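Local coordinates for protein glycerate 2-kinase (Pyrococcus horikoshii, PDB 1X3L) that catalyses the phosphorylation of D-glycerate to 2-phosphoglycerate, using ATP with magnesium, though GTP, CTP, UTP, ADP or pyrophosphate can also serve as phosphate donor, at residues Lys92-Gly97 with Ala109-Ser114; Glu16-Ala21 with Leu416-Thr421; Pro209-Pro214 with Val260-Ile265; Glu278-Arg281 with Lys285-Ile288. All blocks are in the same frame, centred on the assembly; numbering follows the deposited sequence.

In the fold
Contacts 1 and 3 lie on the two outermost strands of the same six-stranded parallel sheet, 92-96 and 260-266, with centres 20 Å apart. Contact 4 belongs to the second, mixed sheet, and its centre is about 42 Å from that of contact 1. Helix 268-281 follows strand 260-266 directly, so the chain passes from contact 3 to contact 4. Contact 2 closes a loop of the chain that encloses the other three. It touches contact 4, where CG of Glu16 lies 3.8 Å from CG of Glu278. It is also near the probable substrate site: the side chain of Thr421 is about 11 Å from that of Lys58.

Contact 1: Lys92-Gly97 with Ala109-Ser114; sequences KVIEAG and AKEALS
Lys92 turns its CG anti to the backbone N (chi1 -179°), and its chain runs straight until it bends at the last torsion. Glu111 bends earlier, at chi2 (-74°), which swings its carboxylate round to meet the lysine. The two side chains cross at about a right angle. OE2 of Glu111 comes against the methylenes of Lys92 and lies 3.1 Å from CD. CE is equally near. The ammonium group has bent past this point. Its NZ is 4.4 Å from OE2 of Glu111, too long for a salt bridge. The opposite charges probably still attract each other weakly through space. Beneath them the contact is apolar. CD1 of Ile94 reaches the side of the glutamate chain and meets CG of Glu111 at 3.6 Å. Ile94 is buried, while Lys92 is exposed, so the contact runs from the core to the surface. Strand 92-96 is an outermost strand of the parallel sheet and pairs with strand 75-81. Helix 103-118 then leads to strand 124-129 in a beta-alpha-beta crossover that passes strands 75-81 and 51-56, as in Rossmann-like sheets. Ile94 also touches Leu107 of this helix, and both Ile94 and Glu111 rest on Val77 of strand 75-81.

Contact 2: Glu16-Ala21 with Leu416-Thr421; sequences EAIKAA and LFTGPT
OG1 of Thr421 is held by two backbone groups. It bonds to O of Thr367, and accepts a weak bond from N of Thr423. The carbon next to this hydroxyl faces helix 6-20: CB of Thr421 is 4.4 Å from CG2 of Ile18. Ile18 has a second neighbour. Its longer branch ends in CD1, which meets the methyl CG2 of Thr418 at 4.0 Å. The branches of Ile18 are thus shared between the two threonines. CG1 stands beside the backbone N (chi1 -63°), and the chain extends from there so that CD1 reaches Thr418. No hydrogen bond crosses between the two segments here. Segment 416-421 follows strand 415-416, an outermost strand of the mixed sheet in the MOFRL part of the chain. The contact therefore joins a helix near the N terminus to a loop 395 residues further on, between strands 415-416 and 427-435. Ala17 of the same helix touches Phe365 of that sheet. Thr418 also shapes its own loop. Its OG1 donates to O of Gly419 at 2.9 Å, in the carbonyl plane and on a lone pair. With an alanine here, the methyl and the hydroxyl are both removed, which would probably leave CD1 of Ile18 with a gap beside it and O of Gly419 without this donor. Gly419 has a positive phi of 76°, which favours glycine. On its other flank helix 6-20 packs on helix 268-281, where Ala17 and Ala20 meet Ile275 and Ala274.

Contact 3: Pro209-Pro214 with Val260-Ile265; sequences PTVKDP and VHNFLI. With EDO (1,2-ethanediol), chain D.
Asn262 uses both ends of its amide on one residue, Thr210. OG1 of Thr210 donates to OD1 of Asn262 at a short 2.6 Å, in the carbonyl plane of the amide and on a lone pair. ND2 of Asn262 donates to O of Thr210 at 3.0 Å, with an N-H...O angle of 159°. That acceptor lies close to the amide plane of Asn262. Seen from Thr210, however, the donor stands 43° out of the carbonyl plane, so it misses the lone pairs. The hydroxyl is placed by chi1 of 70°, which sets OG1 between the backbone N and the carbonyl carbon. The methyl CG1 of Val211 covers the amide, 3.8 Å from ND2 of Asn262. A molecule of 1,2-ethanediol, probably from the crystallisation liquor, lies alongside. Its O1 is 2.9 Å from O of Val260, and the ligand also bonds to N of Leu257 and OD1 of Asp256. Strand 260-266 is an outermost strand of the parallel sheet. Thr210 also touches Val191 of the adjacent strand 188-194 and Ile127 of strand 124-129. A leucine in place of Asn262 would probably leave the hydroxyl and carbonyl of Thr210 without these mates. The paired bonds imply one orientation of the amide. Turned over, it would set ND2 against the hydroxyl and OD1 against the carbonyl of Thr210.

Contact 4: Glu278-Arg281 with Lys285-Ile288; sequences EAQR and KAYI
Ala279 and Ala286 meet methyl to methyl, with their CB atoms 3.8 Å apart. Such small side chains let the last turns of helix 268-281 lie close to strand 285-290. Gln280 adds a second apolar touch: its CG is 4.2 Å from CB of Ala286. The CB of Ala286 is therefore covered by two successive residues of the helix. The rest of the glutamine chain continues beyond this touch. It leaves with CG beside the backbone N (chi1 -65°) and then runs extended, which carries the amide past the methyl towards the strand backbone. There a water joins the two segments. It accepts from NE2 of Gln280 at 3.0 Å and from N of Ala286 at 2.9 Å. The water thus satisfies a backbone N-H on the side of the strand that faces away from its sheet neighbour. Lys285 and Tyr287, on either side of Ala286 in the chain, turn their backbone groups to Val323 and Val325 of strand 322-328. Further out, Ala279 also rests on Val323, and Ala286 is touched by Ala276 one turn back along the helix. Glu278 is on another flank of the helix, where its OE2 forms a salt bridge with NE of Arg12. Ring stacking of Tyr287 on Phe318 lies on the other face of the strand. Only three residues separate helix and strand, so the chain folds back sharply and the strand runs antiparallel to the helix. Helix 268-281 leads out of the parallel sheet, lies over the mixed one and turns into its outermost strand, forming part of the passage between them.

Contact 1: Lys92-Gly97 with Ala109-Ser114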
# COMPACT_ATOMS: atom_id res chain seq x y z
N LYS A 92 15.39 -9.80 -15.95
CA LYS A 92 15.73 -8.58 -16.66
C LYS A 92 15.04 -7.41 -15.97
O LYS A 92 13.88 -7.51 -15.57
CB LYS A 92 15.27 -8.67 -18.11
CG LYS A 92 15.59 -7.45 -18.96
CD LYS A 92 14.97 -7.60 -20.36
CE LYS A 92 15.36 -6.44 -21.27
NZ LYS A 92 16.82 -6.44 -21.59
N VAL A 93 15.75 -6.29 -15.85
CA VAL A 93 15.20 -5.11 -15.21
C VAL A 93 14.95 -3.96 -16.17
O VAL A 93 15.81 -3.60 -16.98
CB VAL A 93 16.11 -4.60 -14.07
CG1 VAL A 93 15.56 -3.30 -13.50
CG2 VAL A 93 16.22 -5.66 -12.98
N ILE A 94 13.75 -3.38 -16.08
CA ILE A 94 13.37 -2.25 -16.92
C ILE A 94 12.80 -1.13 -16.06
O ILE A 94 11.91 -1.37 -15.23
CB ILE A 94 12.30 -2.67 -17.95
CG1 ILE A 94 12.86 -3.73 -18.89
CG2 ILE A 94 11.82 -1.45 -18.73
CD1 ILE A 94 11.85 -4.27 -19.87
N GLU A 95 13.31 0.08 -16.24
CA GLU A 95 12.80 1.23 -15.48
C GLU A 95 11.86 1.98 -16.41
O GLU A 95 12.21 2.29 -17.54
CB GLU A 95 13.96 2.13 -15.03
CG GLU A 95 15.05 1.39 -14.27
CD GLU A 95 16.05 2.32 -13.61
OE1 GLU A 95 16.34 3.39 -14.19
OE2 GLU A 95 16.56 1.98 -12.52
N ALA A 96 10.65 2.26 -15.93
CA ALA A 96 9.66 2.94 -16.76
C ALA A 96 9.07 4.19 -16.13
O ALA A 96 9.37 4.54 -14.99
CB ALA A 96 8.56 1.97 -17.13
N GLY A 97 8.20 4.86 -16.88
CA GLY A 97 7.58 6.07 -16.41
C GLY A 97 6.51 5.93 -15.34
O GLY A 97 5.75 4.95 -15.31
N ALA A 109 5.56 -4.25 -20.39
CA ALA A 109 4.37 -5.07 -20.60
C ALA A 109 4.61 -6.09 -21.72
O ALA A 109 4.25 -7.26 -21.59
CB ALA A 109 3.17 -4.18 -20.94
N LYS A 110 5.23 -5.64 -22.81
CA LYS A 110 5.52 -6.53 -23.93
C LYS A 110 6.45 -7.64 -23.48
O LYS A 110 6.30 -8.80 -23.88
CB LYS A 110 6.16 -5.76 -25.09
CG LYS A 110 5.21 -4.86 -25.84
CD LYS A 110 5.93 -4.17 -26.99
CE LYS A 110 4.98 -3.35 -27.84
NZ LYS A 110 3.96 -4.21 -28.50
N GLU A 111 7.43 -7.29 -22.65
CA GLU A 111 8.38 -8.27 -22.13
C GLU A 111 7.62 -9.31 -21.30
O GLU A 111 7.93 -10.50 -21.36
CB GLU A 111 9.42 -7.58 -21.24
CG GLU A 111 10.48 -6.82 -22.01
CD GLU A 111 11.49 -7.74 -22.67
OE1 GLU A 111 11.09 -8.62 -23.46
OE2 GLU A 111 12.70 -7.58 -22.40
N ALA A 112 6.64 -8.85 -20.53
CA ALA A 112 5.85 -9.75 -19.70
C ALA A 112 5.02 -10.71 -20.55
O ALA A 112 4.92 -11.90 -20.25
CB ALA A 112 4.95 -8.95 -18.77
N LEU A 113 4.41 -10.20 -21.62
CA LEU A 113 3.60 -11.05 -22.49
C LEU A 113 4.47 -12.11 -23.14
O LEU A 113 4.07 -13.27 -23.30
CB LEU A 113 2.90 -10.23 -23.57
CG LEU A 113 2.02 -9.04 -23.17
CD1 LEU A 113 1.04 -8.76 -24.29
CD2 LEU A 113 1.27 -9.34 -21.88
N SER A 114 5.68 -11.71 -23.52
CA SER A 114 6.63 -12.62 -24.14
C SER A 114 6.90 -13.80 -23.21
O SER A 114 6.92 -14.95 -23.63
CB SER A 114 7.94 -11.88 -24.44
OG SER A 114 8.95 -12.79 -24.85

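Contact 2: Glu16-Ala21 with Leu416-Thr421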
# COMPACT_ATOMS: atom_id res chain seq x y z
N GLU A 16 8.77 -3.64 14.18
CA GLU A 16 8.09 -4.85 13.73
C GLU A 16 7.12 -4.57 12.58
O GLU A 16 7.04 -5.33 11.63
CB GLU A 16 7.33 -5.50 14.88
CG GLU A 16 8.20 -6.25 15.87
CD GLU A 16 8.91 -7.43 15.22
OE1 GLU A 16 8.23 -8.32 14.68
OE2 GLU A 16 10.16 -7.47 15.26
N ALA A 17 6.39 -3.47 12.69
CA ALA A 17 5.42 -3.10 11.66
C ALA A 17 6.14 -2.83 10.35
O ALA A 17 5.70 -3.25 9.28
CB ALA A 17 4.63 -1.86 12.09
N ILE A 18 7.26 -2.11 10.43
CA ILE A 18 8.02 -1.78 9.23
C ILE A 18 8.62 -3.03 8.59
O ILE A 18 8.58 -3.17 7.37
CB ILE A 18 9.13 -0.76 9.55
CG1 ILE A 18 8.49 0.54 10.04
CG2 ILE A 18 9.98 -0.51 8.31
CD1 ILE A 18 9.50 1.57 10.52
N LYS A 19 9.16 -3.93 9.40
CA LYS A 19 9.75 -5.17 8.88
C LYS A 19 8.71 -6.04 8.19
O LYS A 19 8.97 -6.64 7.15
CB LYS A 19 10.41 -5.97 10.01
CG LYS A 19 11.61 -5.30 10.65
CD LYS A 19 12.14 -6.13 11.82
CE LYS A 19 13.22 -5.39 12.59
NZ LYS A 19 13.67 -6.17 13.79
N ALA A 20 7.52 -6.12 8.77
CA ALA A 20 6.44 -6.93 8.20
C ALA A 20 5.96 -6.35 6.87
O ALA A 20 5.27 -7.03 6.10
CB ALA A 20 5.28 -7.03 9.18
N ALA A 21 6.30 -5.09 6.61
CA ALA A 21 5.90 -4.43 5.38
C ALA A 21 7.04 -4.34 4.36
O ALA A 21 6.84 -3.87 3.24
CB ALA A 21 5.37 -3.03 5.67
N LEU A 416 9.45 11.31 15.31
CA LEU A 416 9.90 9.97 14.99
C LEU A 416 10.46 10.00 13.58
O LEU A 416 9.74 10.29 12.62
CB LEU A 416 8.73 8.98 15.05
CG LEU A 416 9.15 7.53 14.79
CD1 LEU A 416 10.04 7.06 15.95
CD2 LEU A 416 7.94 6.64 14.66
N PHE A 417 11.76 9.71 13.46
CA PHE A 417 12.44 9.68 12.16
C PHE A 417 12.84 8.25 11.85
O PHE A 417 13.61 7.65 12.59
CB PHE A 417 13.71 10.53 12.20
CG PHE A 417 13.46 12.00 12.19
CD1 PHE A 417 13.38 12.70 10.99
CD2 PHE A 417 13.32 12.70 13.39
CE1 PHE A 417 13.17 14.08 10.98
CE2 PHE A 417 13.11 14.07 13.39
CZ PHE A 417 13.03 14.76 12.18
N THR A 418 12.35 7.72 10.74
CA THR A 418 12.69 6.36 10.34
C THR A 418 13.69 6.40 9.19
O THR A 418 14.46 5.46 8.97
CB THR A 418 11.45 5.60 9.83
OG1 THR A 418 10.89 6.32 8.73
CG2 THR A 418 10.40 5.47 10.94
N GLY A 419 13.67 7.50 8.44
CA GLY A 419 14.54 7.60 7.28
C GLY A 419 13.84 6.74 6.24
O GLY A 419 12.71 6.31 6.48
N PRO A 420 14.48 6.46 5.09
CA PRO A 420 13.81 5.63 4.08
C PRO A 420 13.41 4.26 4.64
O PRO A 420 14.19 3.61 5.35
CB PRO A 420 14.85 5.53 2.97
CG PRO A 420 16.16 5.67 3.71
CD PRO A 420 15.85 6.79 4.68
N THR A 421 12.20 3.83 4.31
CA THR A 421 11.68 2.55 4.79
C THR A 421 11.59 1.50 3.69
O THR A 421 11.51 0.30 3.97
CB THR A 421 10.28 2.73 5.38
OG1 THR A 421 9.36 3.08 4.34
CG2 THR A 421 10.30 3.82 6.44

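Contact 3: Pro209-Pro214 with Val260-Ile265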
# COMPACT_ATOMS: atom_id res chain seq x y z
N PRO A 209 -4.55 -6.17 -12.61
CA PRO A 209 -4.22 -6.97 -13.79
C PRO A 209 -4.46 -8.47 -13.59
O PRO A 209 -4.53 -9.22 -14.57
CB PRO A 209 -2.74 -6.64 -14.03
CG PRO A 209 -2.23 -6.40 -12.63
CD PRO A 209 -3.33 -5.56 -12.03
N THR A 210 -4.59 -8.92 -12.34
CA THR A 210 -4.82 -10.34 -12.06
C THR A 210 -6.10 -10.61 -11.25
O THR A 210 -6.30 -11.72 -10.76
CB THR A 210 -3.63 -10.97 -11.29
OG1 THR A 210 -3.58 -10.45 -9.96
CG2 THR A 210 -2.32 -10.67 -12.00
N VAL A 211 -6.95 -9.60 -11.10
CA VAL A 211 -8.20 -9.79 -10.37
C VAL A 211 -9.39 -9.49 -11.27
O VAL A 211 -9.27 -8.78 -12.27
CB VAL A 211 -8.28 -8.87 -9.12
CG1 VAL A 211 -7.19 -9.26 -8.12
CG2 VAL A 211 -8.13 -7.42 -9.53
N LYS A 212 -10.54 -10.04 -10.90
CA LYS A 212 -11.74 -9.83 -11.70
C LYS A 212 -12.10 -8.36 -11.82
O LYS A 212 -11.74 -7.54 -10.96
CB LYS A 212 -12.93 -10.59 -11.09
CG LYS A 212 -12.75 -12.10 -11.07
CD LYS A 212 -14.04 -12.82 -10.69
CE LYS A 212 -14.46 -12.52 -9.26
NZ LYS A 212 -13.41 -12.94 -8.29
N ASP A 213 -12.79 -8.02 -12.90
CA ASP A 213 -13.26 -6.67 -13.16
C ASP A 213 -14.70 -6.79 -13.64
O ASP A 213 -14.96 -7.16 -14.78
CB ASP A 213 -12.42 -5.98 -14.24
CG ASP A 213 -13.09 -4.72 -14.77
OD1 ASP A 213 -13.83 -4.07 -14.00
OD2 ASP A 213 -12.88 -4.37 -15.95
N PRO A 214 -15.66 -6.48 -12.75
CA PRO A 214 -17.08 -6.56 -13.08
C PRO A 214 -17.58 -5.53 -14.10
O PRO A 214 -18.61 -5.74 -14.72
CB PRO A 214 -17.76 -6.40 -11.72
CG PRO A 214 -16.82 -5.49 -11.00
CD PRO A 214 -15.46 -6.07 -11.35
N VAL A 260 -5.02 -19.26 -11.17
CA VAL A 260 -4.35 -18.01 -10.77
C VAL A 260 -4.80 -17.65 -9.36
O VAL A 260 -5.98 -17.42 -9.11
CB VAL A 260 -4.69 -16.85 -11.74
CG1 VAL A 260 -3.98 -15.57 -11.28
CG2 VAL A 260 -4.25 -17.21 -13.15
N HIS A 261 -3.84 -17.58 -8.44
CA HIS A 261 -4.12 -17.29 -7.05
C HIS A 261 -3.52 -15.97 -6.59
O HIS A 261 -2.34 -15.71 -6.76
CB HIS A 261 -3.57 -18.43 -6.19
CG HIS A 261 -3.95 -19.79 -6.68
ND1 HIS A 261 -5.12 -20.42 -6.31
CD2 HIS A 261 -3.34 -20.61 -7.56
CE1 HIS A 261 -5.20 -21.58 -6.93
NE2 HIS A 261 -4.13 -21.72 -7.70
N ASN A 262 -4.36 -15.14 -5.98
CA ASN A 262 -3.93 -13.84 -5.49
C ASN A 262 -3.69 -13.87 -3.99
O ASN A 262 -4.54 -14.32 -3.22
CB ASN A 262 -4.98 -12.79 -5.84
CG ASN A 262 -5.03 -12.49 -7.33
OD1 ASN A 262 -4.11 -11.89 -7.88
ND2 ASN A 262 -6.10 -12.92 -7.99
N PHE A 263 -2.52 -13.39 -3.58
CA PHE A 263 -2.13 -13.34 -2.18
C PHE A 263 -1.70 -11.92 -1.83
O PHE A 263 -0.89 -11.31 -2.53
CB PHE A 263 -0.95 -14.28 -1.91
CG PHE A 263 -1.22 -15.72 -2.23
CD1 PHE A 263 -1.81 -16.56 -1.29
CD2 PHE A 263 -0.89 -16.25 -3.48
CE1 PHE A 263 -2.06 -17.90 -1.58
CE2 PHE A 263 -1.13 -17.59 -3.79
CZ PHE A 263 -1.72 -18.42 -2.84
N LEU A 264 -2.26 -11.38 -0.75
CA LEU A 264 -1.89 -10.06 -0.29
C LEU A 264 -0.84 -10.38 0.78
O LEU A 264 -1.17 -10.97 1.81
CB LEU A 264 -3.11 -9.35 0.32
CG LEU A 264 -2.93 -7.92 0.85
CD1 LEU A 264 -2.37 -7.01 -0.24
CD2 LEU A 264 -4.28 -7.39 1.35
N ILE A 265 0.41 -10.00 0.54
CA ILE A 265 1.48 -10.33 1.48
C ILE A 265 2.05 -9.19 2.33
O ILE A 265 2.91 -9.42 3.19
CB ILE A 265 2.64 -11.03 0.75
CG1 ILE A 265 3.35 -10.04 -0.18
CG2 ILE A 265 2.09 -12.20 -0.06
CD1 ILE A 265 4.67 -10.54 -0.72
C1 EDO D . -7.96 -14.93 -10.60
O1 EDO D . -8.34 -16.28 -10.27
C2 EDO D . -9.04 -13.94 -10.15
O2 EDO D . -9.23 -14.03 -8.73

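Contact 4: Glu278-Arg281 with Lys285-Ile288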
# COMPACT_ATOMS: atom_id res chain seq x y z
N GLU A 278 4.02 -9.23 18.54
CA GLU A 278 5.20 -8.90 19.34
C GLU A 278 4.75 -8.38 20.71
O GLU A 278 5.35 -8.72 21.74
CB GLU A 278 6.05 -7.86 18.61
CG GLU A 278 7.34 -7.45 19.31
CD GLU A 278 8.23 -8.63 19.66
OE1 GLU A 278 8.23 -9.63 18.91
OE2 GLU A 278 8.93 -8.56 20.69
N ALA A 279 3.70 -7.57 20.73
CA ALA A 279 3.18 -7.03 21.98
C ALA A 279 2.83 -8.17 22.93
O ALA A 279 3.15 -8.12 24.11
CB ALA A 279 1.95 -6.17 21.71
N GLN A 280 2.16 -9.19 22.41
CA GLN A 280 1.78 -10.33 23.24
C GLN A 280 3.02 -11.04 23.78
O GLN A 280 3.04 -11.48 24.93
CB GLN A 280 0.89 -11.29 22.45
CG GLN A 280 -0.45 -10.65 22.08
CD GLN A 280 -1.18 -11.38 20.97
OE1 GLN A 280 -0.56 -11.82 20.00
NE2 GLN A 280 -2.49 -11.50 21.10
N ARG A 281 4.06 -11.15 22.96
CA ARG A 281 5.30 -11.80 23.39
C ARG A 281 5.95 -11.02 24.52
O ARG A 281 6.63 -11.59 25.38
CB ARG A 281 6.28 -11.92 22.22
CG ARG A 281 5.79 -12.80 21.08
CD ARG A 281 6.89 -13.06 20.07
NE ARG A 281 8.05 -13.66 20.73
CZ ARG A 281 9.15 -14.07 20.10
NH1 ARG A 281 9.26 -13.95 18.78
NH2 ARG A 281 10.15 -14.61 20.79
N LYS A 285 -1.58 -7.55 26.47
CA LYS A 285 -2.74 -8.05 25.76
C LYS A 285 -2.74 -7.01 24.63
O LYS A 285 -2.46 -5.84 24.88
CB LYS A 285 -4.01 -7.92 26.61
CG LYS A 285 -4.16 -9.01 27.65
CD LYS A 285 -4.25 -10.39 27.00
CE LYS A 285 -4.40 -11.49 28.04
NZ LYS A 285 -5.65 -11.35 28.86
N ALA A 286 -3.01 -7.42 23.40
CA ALA A 286 -2.99 -6.49 22.29
C ALA A 286 -4.26 -6.57 21.47
O ALA A 286 -4.78 -7.66 21.24
CB ALA A 286 -1.78 -6.76 21.39
N TYR A 287 -4.75 -5.43 21.01
CA TYR A 287 -5.97 -5.39 20.23
C TYR A 287 -5.87 -4.48 19.02
O TYR A 287 -5.39 -3.35 19.13
CB TYR A 287 -7.13 -4.92 21.11
CG TYR A 287 -7.34 -5.78 22.33
CD1 TYR A 287 -8.07 -6.97 22.25
CD2 TYR A 287 -6.78 -5.42 23.55
CE1 TYR A 287 -8.24 -7.79 23.38
CE2 TYR A 287 -6.94 -6.22 24.68
CZ TYR A 287 -7.67 -7.40 24.59
OH TYR A 287 -7.84 -8.18 25.71
N ILE A 288 -6.30 -4.98 17.87
CA ILE A 288 -6.29 -4.19 16.66
C ILE A 288 -7.69 -3.58 16.62
O ILE A 288 -8.68 -4.29 16.42
CB ILE A 288 -6.04 -5.06 15.42
CG1 ILE A 288 -4.63 -5.66 15.49
CG2 ILE A 288 -6.21 -4.23 14.16
CD1 ILE A 288 -4.34 -6.70 14.42
O HOH W 1 -3.86 -10.17 23.38